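Local coordinates for protein fatty acid amide hydrolase (Candida albicans, PDB 6KVR) that probably hydrolyses monocarboxylic acid amides to a monocarboxylate and ammonium, as a member of the amidase signature family, at residues 337-342 with 559-564. Residues are numbered along the deposited sequence; the frame is centred on the assembly and turned at random.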
loop_
_atom_site.group_PDB
_atom_site.type_symbol
_atom_site.label_atom_id
_atom_site.label_comp_id
_atom_site.label_asym_id
_atom_site.label_seq_id
_atom_site.Cartn_x
_atom_site.Cartn_y
_atom_site.Cartn_z
ATOM N N PRO A 337 20.242 1.359 -20.084
ATOM C CA PRO A 337 20.125 0.352 -21.137
ATOM C C PRO A 337 20.421 0.944 -22.506
ATOM O O PRO A 337 20.426 2.161 -22.705
ATOM C CB PRO A 337 18.662 -0.073 -21.035
ATOM C CG PRO A 337 17.978 1.219 -20.657
ATOM C CD PRO A 337 18.922 1.880 -19.680
ATOM N N LYS A 338 20.678 0.048 -23.457
ATOM C CA LYS A 338 20.799 0.433 -24.856
ATOM C C LYS A 338 19.409 0.511 -25.467
ATOM O O LYS A 338 18.552 -0.329 -25.185
ATOM C CB LYS A 338 21.654 -0.578 -25.623
ATOM C CG LYS A 338 22.887 -1.063 -24.876
ATOM C CD LYS A 338 23.755 -1.955 -25.751
ATOM C CE LYS A 338 24.566 -2.932 -24.904
ATOM N NZ LYS A 338 25.540 -3.702 -25.732
ATOM N N ILE A 339 19.186 1.532 -26.300
ATOM C CA ILE A 339 17.877 1.715 -26.924
ATOM C C ILE A 339 17.439 0.441 -27.630
ATOM O O ILE A 339 16.255 0.077 -27.610
ATOM C CB ILE A 339 17.900 2.909 -27.896
ATOM C CG1 ILE A 339 18.234 4.198 -27.153
ATOM C CG2 ILE A 339 16.547 3.045 -28.570
ATOM C CD1 ILE A 339 17.132 4.668 -26.217
ATOM N N GLY A 340 18.386 -0.266 -28.251
ATOM C CA GLY A 340 18.070 -1.499 -28.957
ATOM C C GLY A 340 17.628 -2.638 -28.065
ATOM O O GLY A 340 17.164 -3.662 -28.581
ATOM N N ASP A 341 17.746 -2.486 -26.749
ATOM C CA ASP A 341 17.268 -3.487 -25.805
ATOM C C ASP A 341 15.833 -3.247 -25.334
ATOM O O ASP A 341 15.286 -4.108 -24.635
ATOM C CB ASP A 341 18.197 -3.538 -24.585
ATOM C CG ASP A 341 19.574 -4.123 -24.912
ATOM O OD1 ASP A 341 20.582 -3.641 -24.340
ATOM O OD2 ASP A 341 19.652 -5.058 -25.743
ATOM N N LEU A 342 15.205 -2.124 -25.711
ATOM C CA LEU A 342 13.924 -1.702 -25.149
ATOM C C LEU A 342 12.752 -2.102 -26.037
ATOM O O LEU A 342 12.833 -2.026 -27.267
ATOM C CB LEU A 342 13.892 -0.182 -24.938
ATOM C CG LEU A 342 14.976 0.468 -24.072
ATOM C CD1 LEU A 342 15.130 1.937 -24.393
ATOM C CD2 LEU A 342 14.682 0.295 -22.601
ATOM N N GLY A 559 14.810 6.595 -19.298
ATOM C CA GLY A 559 14.654 8.009 -19.582
ATOM C C GLY A 559 15.979 8.664 -19.912
ATOM O O GLY A 559 16.063 9.504 -20.810
ATOM N N LYS A 560 17.038 8.257 -19.215
ATOM C CA LYS A 560 18.358 8.823 -19.461
ATOM C C LYS A 560 18.873 8.446 -20.849
ATOM O O LYS A 560 19.419 9.291 -21.567
ATOM C CB LYS A 560 19.316 8.355 -18.371
ATOM C CG LYS A 560 20.633 9.101 -18.313
ATOM C CD LYS A 560 21.626 8.315 -17.460
ATOM C CE LYS A 560 20.979 7.780 -16.167
ATOM N NZ LYS A 560 20.904 8.786 -15.054
ATOM N N ALA A 561 18.682 7.188 -21.256
ATOM C CA ALA A 561 19.038 6.778 -22.612
ATOM C C ALA A 561 18.270 7.572 -23.662
ATOM O O ALA A 561 18.847 7.987 -24.676
ATOM C CB ALA A 561 18.773 5.282 -22.787
ATOM N N ILE A 562 16.966 7.790 -23.438
ATOM C CA ILE A 562 16.113 8.405 -24.455
ATOM C C ILE A 562 16.454 9.879 -24.623
ATOM O O ILE A 562 16.505 10.394 -25.746
ATOM C CB ILE A 562 14.625 8.205 -24.104
ATOM C CG1 ILE A 562 14.226 6.736 -24.254
ATOM C CG2 ILE A 562 13.746 9.080 -24.979
ATOM C CD1 ILE A 562 12.742 6.476 -24.066
ATOM N N VAL A 563 16.677 10.584 -23.514
ATOM C CA VAL A 563 17.033 11.996 -23.578
ATOM C C VAL A 563 18.387 12.172 -24.255
ATOM O O VAL A 563 18.630 13.177 -24.944
ATOM C CB VAL A 563 17.015 12.596 -22.159
ATOM C CG1 VAL A 563 17.798 13.891 -22.092
ATOM C CG2 VAL A 563 15.570 12.805 -21.676
ATOM N N ASP A 564 19.286 11.198 -24.088
ATOM C CA ASP A 564 20.571 11.267 -24.775
ATOM C C ASP A 564 20.413 10.945 -26.256
ATOM O O ASP A 564 20.981 11.637 -27.106
ATOM C CB ASP A 564 21.576 10.335 -24.101
ATOM C CG ASP A 564 22.077 10.887 -22.768
ATOM O OD1 ASP A 564 21.660 12.011 -22.393
ATOM O OD2 ASP A 564 22.872 10.198 -22.087
#
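Ile339 meets Ala561 and Ile562 in the apolar part of this contact, in which a loop lies against the flank of helix 552-565 and 166 Å² of surface is buried. The delta methyl of Ile339 does the touching on the loop side: its CD1 reaches Ala561 CB at 3.9 Å and passes close to Ala561 C at 4.0 Å, so it rests over both the methyl and the backbone of that residue. The same CD1 meets the neighbouring helix residue at Ile562 CG1, 4.1 Å away. Ile339 gets there by its longer branch, with CG1 beside the backbone N (chi1 -61°) and anti to the carbonyl carbon, and a second turn at chi2 (-69°) that leads CD1 across to the helix. Leu370 of helix 357-372 touches both isoleucines, and Ala373 adds to the cover of Ile339.

The polar element is the carbonyl of Pro337, whose O stands 3.5 Å from Ala561 CB. This is a van der Waals approach of an oxygen to a methyl; the proline ring itself packs on Ala557, one turn earlier in the helix. Within the loop, Asp341 N bonds to Lys338 O at 2.8 Å and Leu342 N to Ile339 O at 3.1 Å, closing a short 3-10 turn directly before strand 343-346.

No hydrogen bond or salt bridge links the two segments, although Lys560 forms a salt bridge with Asp304 nearby. Far from the predicted catalytic residues, the lead-in to strand 343-346 thus meets the C-terminal part of helix 552-565 through van der Waals contacts alone, with no directional bond between the two segments to fix their relative position.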